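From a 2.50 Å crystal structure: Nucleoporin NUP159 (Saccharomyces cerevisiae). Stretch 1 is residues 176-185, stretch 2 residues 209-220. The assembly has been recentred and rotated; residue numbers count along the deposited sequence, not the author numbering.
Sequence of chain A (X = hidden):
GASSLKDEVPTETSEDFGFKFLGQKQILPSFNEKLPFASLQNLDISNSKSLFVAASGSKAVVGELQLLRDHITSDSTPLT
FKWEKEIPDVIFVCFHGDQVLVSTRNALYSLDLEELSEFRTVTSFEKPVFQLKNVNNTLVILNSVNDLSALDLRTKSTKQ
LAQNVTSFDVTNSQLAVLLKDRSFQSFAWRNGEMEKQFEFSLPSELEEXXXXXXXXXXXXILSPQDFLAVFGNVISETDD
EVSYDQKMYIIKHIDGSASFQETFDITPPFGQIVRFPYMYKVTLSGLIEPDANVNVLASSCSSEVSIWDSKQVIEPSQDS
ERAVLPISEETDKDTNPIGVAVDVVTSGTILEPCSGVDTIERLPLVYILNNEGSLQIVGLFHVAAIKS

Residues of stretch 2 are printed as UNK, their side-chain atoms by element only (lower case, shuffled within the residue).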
ATOM      1  N   ALA A 176     -11.474  -8.336   2.318  1.00 29.73           N
ATOM      2  CA  ALA A 176     -11.350  -8.365   3.773  1.00 29.44           C
ATOM      3  C   ALA A 176     -11.670  -7.001   4.405  1.00 29.22           C
ATOM      4  O   ALA A 176     -11.391  -5.950   3.838  1.00 29.07           O
ATOM      5  CB  ALA A 176      -9.966  -8.821   4.170  1.00 29.16           C
ATOM      6  N   VAL A 177     -12.234  -7.036   5.598  1.00 29.21           N
ATOM      7  CA  VAL A 177     -12.687  -5.832   6.275  1.00 29.08           C
ATOM      8  C   VAL A 177     -12.258  -5.898   7.755  1.00 29.26           C
ATOM      9  O   VAL A 177     -12.398  -6.946   8.402  1.00 29.15           O
ATOM     10  CB  VAL A 177     -14.229  -5.707   6.121  1.00 29.38           C
ATOM     11  CG1 VAL A 177     -14.835  -4.836   7.180  1.00 29.43           C
ATOM     12  CG2 VAL A 177     -14.588  -5.199   4.720  1.00 28.72           C
ATOM     13  N   LEU A 178     -11.675  -4.801   8.253  1.00 29.23           N
ATOM     14  CA  LEU A 178     -11.385  -4.623   9.674  1.00 28.92           C
ATOM     15  C   LEU A 178     -12.377  -3.616  10.242  1.00 29.25           C
ATOM     16  O   LEU A 178     -12.467  -2.481   9.752  1.00 29.10           O
ATOM     17  CB  LEU A 178      -9.972  -4.090   9.885  1.00 28.84           C
ATOM     18  CG  LEU A 178      -9.152  -4.553  11.108  1.00 29.29           C
ATOM     19  CD1 LEU A 178      -7.941  -3.660  11.336  1.00 27.02           C
ATOM     20  CD2 LEU A 178      -9.980  -4.682  12.393  1.00 28.36           C
ATOM     21  N   LEU A 179     -13.098  -4.021  11.286  1.00 29.05           N
ATOM     22  CA  LEU A 179     -14.144  -3.181  11.865  1.00 29.20           C
ATOM     23  C   LEU A 179     -13.699  -2.405  13.109  1.00 28.87           C
ATOM     24  O   LEU A 179     -12.691  -2.741  13.718  1.00 28.51           O
ATOM     25  CB  LEU A 179     -15.390  -4.025  12.168  1.00 29.30           C
ATOM     26  CG  LEU A 179     -16.052  -4.654  10.942  1.00 29.45           C
ATOM     27  CD1 LEU A 179     -17.244  -5.525  11.325  1.00 30.55           C
ATOM     28  CD2 LEU A 179     -16.484  -3.558   9.995  1.00 31.56           C
ATOM     29  N   LYS A 180     -14.466  -1.365  13.458  1.00 29.04           N
ATOM     30  CA  LYS A 180     -14.248  -0.548  14.676  1.00 29.51           C
ATOM     31  C   LYS A 180     -14.189  -1.339  15.988  1.00 29.74           C
ATOM     32  O   LYS A 180     -13.406  -1.008  16.882  1.00 29.74           O
ATOM     33  CB  LYS A 180     -15.334   0.518  14.812  1.00 29.37           C
ATOM     34  CG  LYS A 180     -15.287   1.596  13.774  1.00 29.95           C
ATOM     35  CD  LYS A 180     -16.316   2.643  14.061  1.00 31.05           C
ATOM     36  CE  LYS A 180     -15.748   4.027  13.879  1.00 33.32           C
ATOM     37  NZ  LYS A 180     -16.707   5.052  14.412  1.00 35.14           N
ATOM     38  N   ASP A 181     -15.030  -2.366  16.106  1.00 30.03           N
ATOM     39  CA  ASP A 181     -14.994  -3.259  17.260  1.00 30.58           C
ATOM     40  C   ASP A 181     -13.791  -4.218  17.224  1.00 30.87           C
ATOM     41  O   ASP A 181     -13.620  -5.067  18.118  1.00 31.22           O
ATOM     42  CB  ASP A 181     -16.315  -4.027  17.385  1.00 30.67           C
ATOM     43  CG  ASP A 181     -16.491  -5.075  16.302  1.00 31.34           C
ATOM     44  OD1 ASP A 181     -17.529  -5.772  16.337  1.00 31.77           O
ATOM     45  OD2 ASP A 181     -15.656  -5.280  15.380  1.00 32.21           O
ATOM     46  N   ARG A 182     -12.970  -4.077  16.182  1.00 31.03           N
ATOM     47  CA  ARG A 182     -11.715  -4.817  16.025  1.00 30.77           C
ATOM     48  C   ARG A 182     -11.960  -6.245  15.581  1.00 30.48           C
ATOM     49  O   ARG A 182     -11.101  -7.106  15.730  1.00 30.40           O
ATOM     50  CB  ARG A 182     -10.885  -4.781  17.314  1.00 31.12           C
ATOM     51  CG  ARG A 182     -10.437  -3.380  17.763  1.00 31.38           C
ATOM     52  CD  ARG A 182      -9.219  -3.390  18.691  1.00 32.31           C
ATOM     53  NE  ARG A 182      -9.516  -3.989  19.993  1.00 31.76           N
ATOM     54  CZ  ARG A 182      -8.638  -4.110  20.979  1.00 32.57           C
ATOM     55  NH1 ARG A 182      -7.396  -3.685  20.822  1.00 33.11           N
ATOM     56  NH2 ARG A 182      -9.007  -4.653  22.133  1.00 33.97           N
ATOM     57  N   SER A 183     -13.133  -6.493  15.020  1.00 30.36           N
ATOM     58  CA  SER A 183     -13.411  -7.791  14.426  1.00 30.33           C
ATOM     59  C   SER A 183     -13.143  -7.788  12.917  1.00 30.29           C
ATOM     60  O   SER A 183     -13.006  -6.726  12.294  1.00 29.92           O
ATOM     61  CB  SER A 183     -14.836  -8.252  14.756  1.00 30.21           C
ATOM     62  OG  SER A 183     -15.782  -7.662  13.889  1.00 30.59           O
ATOM     63  N   PHE A 184     -13.067  -8.990  12.352  1.00 30.50           N
ATOM     64  CA  PHE A 184     -12.710  -9.194  10.960  1.00 30.70           C
ATOM     65  C   PHE A 184     -13.816  -9.870  10.154  1.00 30.98           C
ATOM     66  O   PHE A 184     -14.593 -10.679  10.676  1.00 31.22           O
ATOM     67  CB  PHE A 184     -11.467 -10.054  10.885  1.00 30.83           C
ATOM     68  CG  PHE A 184     -10.251  -9.397  11.428  1.00 30.59           C
ATOM     69  CD1 PHE A 184      -9.324  -8.817  10.567  1.00 31.03           C
ATOM     70  CD2 PHE A 184     -10.007  -9.379  12.794  1.00 30.22           C
ATOM     71  CE1 PHE A 184      -8.175  -8.207  11.067  1.00 30.97           C
ATOM     72  CE2 PHE A 184      -8.874  -8.774  13.305  1.00 31.05           C
ATOM     73  CZ  PHE A 184      -7.952  -8.182  12.444  1.00 31.74           C
ATOM     74  N   GLN A 185     -13.866  -9.547   8.874  1.00 31.14           N
ATOM     75  CA  GLN A 185     -14.806 -10.174   7.971  1.00 31.47           C
ATOM     76  C   GLN A 185     -14.173 -10.385   6.619  1.00 31.50           C
ATOM     77  O   GLN A 185     -13.389  -9.568   6.150  1.00 31.63           O
ATOM     78  CB  GLN A 185     -16.047  -9.322   7.834  1.00 31.73           C
ATOM     79  CG  GLN A 185     -17.084  -9.580   8.902  1.00 32.46           C
ATOM     80  CD  GLN A 185     -18.302  -8.728   8.713  1.00 34.15           C
ATOM     81  OE1 GLN A 185     -18.615  -8.337   7.588  1.00 36.68           O
ATOM     82  NE2 GLN A 185     -18.989  -8.418   9.800  1.00 34.51           N
ATOM     83  N   UNK A 209      -5.818  -5.660  25.580  1.00 35.78           N
ATOM     84  CA  UNK A 209      -5.313  -4.359  25.100  1.00 35.41           C
ATOM     85  C   UNK A 209      -6.462  -3.422  24.767  1.00 35.55           C
ATOM     86  O   UNK A 209      -7.250  -3.716  23.866  1.00 35.82           O
ATOM     87  c   UNK A 209      -3.370  -5.608  23.779  1.00 34.53           C
ATOM     88  c   UNK A 209      -4.448  -4.526  23.849  1.00 34.93           C
ATOM     89  c   UNK A 209      -3.148  -6.031  22.341  1.00 33.81           C
ATOM     90  c   UNK A 209      -2.075  -5.140  24.414  1.00 33.10           C
ATOM     91  N   UNK A 210      -6.569  -2.298  25.481  1.00 35.68           N
ATOM     92  CA  UNK A 210      -7.697  -1.368  25.290  1.00 35.71           C
ATOM     93  C   UNK A 210      -7.779  -0.837  23.853  1.00 35.96           C
ATOM     94  O   UNK A 210      -6.738  -0.590  23.232  1.00 36.29           O
ATOM     95  c   UNK A 210      -5.628  -1.832  26.521  1.00 35.53           C
ATOM     96  c   UNK A 210      -7.398  -0.230  26.277  1.00 35.71           C
ATOM     97  c   UNK A 210      -5.948  -0.384  26.641  1.00 35.55           C
ATOM     98  N   UNK A 211      -8.996  -0.682  23.336  1.00 35.81           N
ATOM     99  CA  UNK A 211      -9.222  -0.186  21.977  1.00 35.79           C
ATOM    100  C   UNK A 211      -8.555   1.169  21.726  1.00 35.50           C
ATOM    101  O   UNK A 211      -8.072   1.444  20.613  1.00 35.54           O
ATOM    102  c   UNK A 211     -11.015   0.965  20.581  1.00 36.88           C
ATOM    103  c   UNK A 211     -11.282  -1.424  21.242  1.00 36.77           C
ATOM    104  c   UNK A 211     -10.734  -0.081  21.668  1.00 35.94           C
ATOM    105  N   UNK A 212      -8.531   2.003  22.760  1.00 34.84           N
ATOM    106  CA  UNK A 212      -7.973   3.352  22.672  1.00 34.58           C
ATOM    107  C   UNK A 212      -6.439   3.361  22.480  1.00 34.08           C
ATOM    108  O   UNK A 212      -5.896   4.233  21.807  1.00 33.94           O
ATOM    109  c   UNK A 212     -10.459   3.127  25.044  1.00 36.27           C
ATOM    110  c   UNK A 212      -8.388   4.166  23.905  1.00 34.74           C
ATOM    111  o   UNK A 212      -9.782   2.090  25.245  1.00 36.70           O
ATOM    112  o   UNK A 212     -11.591   3.294  25.563  1.00 36.76           O
ATOM    113  c   UNK A 212      -9.908   4.233  24.133  1.00 35.48           C
ATOM    114  N   UNK A 213      -5.761   2.381  23.065  1.00 33.58           N
ATOM    115  CA  UNK A 213      -4.315   2.231  22.930  1.00 33.14           C
ATOM    116  C   UNK A 213      -3.967   1.471  21.657  1.00 32.10           C
ATOM    117  O   UNK A 213      -3.006   1.807  20.968  1.00 32.23           O
ATOM    118  c   UNK A 213      -3.746   1.479  24.140  1.00 33.51           C
ATOM    119  o   UNK A 213      -2.324   0.392  26.442  1.00 42.21           O
ATOM    120  c   UNK A 213      -2.816   2.293  25.032  1.00 36.39           C
ATOM    121  o   UNK A 213      -2.577   2.359  27.427  1.00 39.78           O
ATOM    122  c   UNK A 213      -2.559   1.634  26.397  1.00 40.20           C
ATOM    123  N   UNK A 214      -4.743   0.426  21.370  1.00 30.92           N
ATOM    124  CA  UNK A 214      -4.535  -0.426  20.194  1.00 29.45           C
ATOM    125  C   UNK A 214      -5.761  -0.424  19.317  1.00 28.62           C
ATOM    126  O   UNK A 214      -6.603  -1.308  19.383  1.00 28.23           O
ATOM    127  c   UNK A 214      -4.101  -1.836  20.613  1.00 29.06           C
ATOM    128  c   UNK A 214      -2.693  -1.643  22.673  1.00 28.78           C
ATOM    129  c   UNK A 214      -1.604  -1.700  20.556  1.00 29.09           C
ATOM    130  c   UNK A 214      -0.383  -1.580  21.166  1.00 29.41           C
ATOM    131  c   UNK A 214      -0.318  -1.489  22.537  1.00 30.40           C
ATOM    132  o   UNK A 214       0.912  -1.367  23.146  1.00 33.28           O
ATOM    133  c   UNK A 214      -1.474  -1.520  23.301  1.00 29.47           C
ATOM    134  c   UNK A 214      -2.777  -1.761  21.294  1.00 28.67           C
ATOM    135  N   UNK A 215      -5.855   0.626  18.522  1.00 28.07           N
ATOM    136  CA  UNK A 215      -6.961   0.841  17.621  1.00 27.84           C
ATOM    137  C   UNK A 215      -6.783   0.000  16.376  1.00 27.37           C
ATOM    138  O   UNK A 215      -5.657  -0.365  16.023  1.00 27.45           O
ATOM    139  c   UNK A 215      -7.009   2.308  17.229  1.00 27.97           C
ATOM    140  o   UNK A 215      -8.239   2.882  17.610  1.00 30.46           O
ATOM    141  N   UNK A 216      -7.884  -0.298  15.693  1.00 26.87           N
ATOM    142  CA  UNK A 216      -7.813  -1.054  14.440  1.00 26.24           C
ATOM    143  C   UNK A 216      -7.238  -0.147  13.358  1.00 25.65           C
ATOM    144  O   UNK A 216      -7.824   0.906  13.090  1.00 25.98           O
ATOM    145  c   UNK A 216      -9.276  -1.394  14.156  1.00 26.25           C
ATOM    146  c   UNK A 216      -9.271   0.071  16.047  1.00 26.83           C
ATOM    147  c   UNK A 216     -10.067  -0.302  14.833  1.00 26.86           C
ATOM    148  N   UNK A 217      -6.094  -0.523  12.779  1.00 24.55           N
ATOM    149  CA  UNK A 217      -5.404   0.359  11.832  1.00 23.19           C
ATOM    150  C   UNK A 217      -5.391  -0.187  10.400  1.00 23.50           C
ATOM    151  O   UNK A 217      -5.552   0.575   9.446  1.00 23.99           O
ATOM    152  c   UNK A 217      -4.349   2.749  13.743  1.00 18.51           C
ATOM    153  c   UNK A 217      -3.720   1.398  13.670  1.00 20.63           C
ATOM    154  c   UNK A 217      -3.983   0.698  12.307  1.00 22.30           C
ATOM    155  c   UNK A 217      -2.248   1.532  13.952  1.00 16.60           C
ATOM    156  N   UNK A 218      -5.235  -1.502  10.237  1.00 23.09           N
ATOM    157  CA  UNK A 218      -4.908  -2.026   8.923  1.00 22.99           C
ATOM    158  C   UNK A 218      -5.148  -3.541   8.714  1.00 22.74           C
ATOM    159  O   UNK A 218      -4.825  -4.340   9.580  1.00 23.11           O
ATOM    160  o   UNK A 218      -2.921  -2.613   7.701  1.00 23.80           O
ATOM    161  c   UNK A 218      -3.455  -1.675   8.608  1.00 22.33           C
ATOM    162  N   UNK A 219      -5.720  -3.912   7.563  1.00 22.41           N
ATOM    163  CA  UNK A 219      -5.694  -5.304   7.087  1.00 22.29           C
ATOM    164  C   UNK A 219      -4.984  -5.432   5.763  1.00 22.43           C
ATOM    165  O   UNK A 219      -5.002  -4.507   4.945  1.00 22.52           O
ATOM    166  c   UNK A 219      -7.214  -7.245   7.561  1.00 22.43           C
ATOM    167  c   UNK A 219      -8.242  -4.987   6.959  1.00 21.06           C
ATOM    168  c   UNK A 219      -7.073  -5.946   6.788  1.00 22.26           C
ATOM    169  N   UNK A 220      -4.408  -6.612   5.547  1.00 22.12           N
ATOM    170  CA  UNK A 220      -3.819  -6.977   4.280  1.00 22.16           C
ATOM    171  C   UNK A 220      -4.065  -8.446   4.070  1.00 21.91           C
ATOM    172  O   UNK A 220      -3.783  -9.246   4.950  1.00 22.18           O
ATOM    173  c   UNK A 220      -2.317  -6.700   4.312  1.00 22.35           C
ATOM    174  o   UNK A 220      -2.110  -5.310   4.558  1.00 23.84           O
ATOM    175  c   UNK A 220      -1.693  -6.899   2.940  1.00 22.06           C
TER

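Position 209 has four side-chain carbons, forked at the second. Its backbone O lies 2.6 Å from Arg182 NH2. The fork beyond a CH2 identifies Leu209.

At position 210 three carbons close a ring onto the backbone N, which defines Pro210. CA-to-CB points away.

Position 211 carries three carbons, one bearing the other two, and a methyl lies over one face of the Arg182 guanidinium. Branching at CB without oxygen gives Val211; its CG2 is 3.4 Å from Arg182 NE.

Positions 212 and 213 each have three carbons, the third bearing two oxygens. Neither touches stretch 1. They are Glu212 and Glu213.

Position 214 shows one carbon, then a six-carbon ring bearing one oxygen. Its CB is 3.8 Å from Arg182 NH1, while the ring leads away. The phenol identifies Tyr214.

Position 215 has one carbon and one oxygen; CA-to-CB points away, without contact: Ser215.

At position 216 three carbons again close onto N, but CA-to-CB points toward stretch 1. CB is 3.8 Å from Leu178 CD2. This is Pro216, whose CD lies 4.0 Å from Arg182 CG.

Position 217 has four carbons forked at the second, and CA-to-CB points away; its nearest approach is through the backbone N, 3.9 Å from Leu178 CD1. It is Leu217.

Position 218 bears one carbon and one oxygen; CA-to-CB again points away, with its N 3.6 Å from Leu178 CD1: Ser218.

Position 219 has one carbon carrying two more; CA-to-CB points toward stretch 1, and the side chain meets Leu178 and the Phe184 ring edge. It is Val219, with CG2 3.5 Å from Leu178 CB and CG1 3.8 Å from Phe184 CE1.

Position 220 has one carbon carrying an oxygen and a carbon; CA-to-CB points away: Thr220.

The contact buries 544 Å² and has two parts. Strands 176-179 and 215-220 run nearly antiparallel (168°), but their axes come no closer than 6.9 Å and no backbone hydrogen bonds link them. Apolar side chains fill the gap, with Pro216 and Val219 packing against Leu178. From the last position of the type I turn Leu179 to Arg182, the arginine side chain reaches the loop before the second strand. Its NH1 donates to Tyr214 O (2.9 Å, 133°) and its NH2 to Leu209 O (2.6 Å, 139°); a weak bond joins NH1 to Leu209 O (3.0 Å, 125°). Both acceptors are backbone carbonyls, so the guanidinium ties the loop's main chain to the turn.

Stretch 2 209-220: LPVEEYSPLSVT
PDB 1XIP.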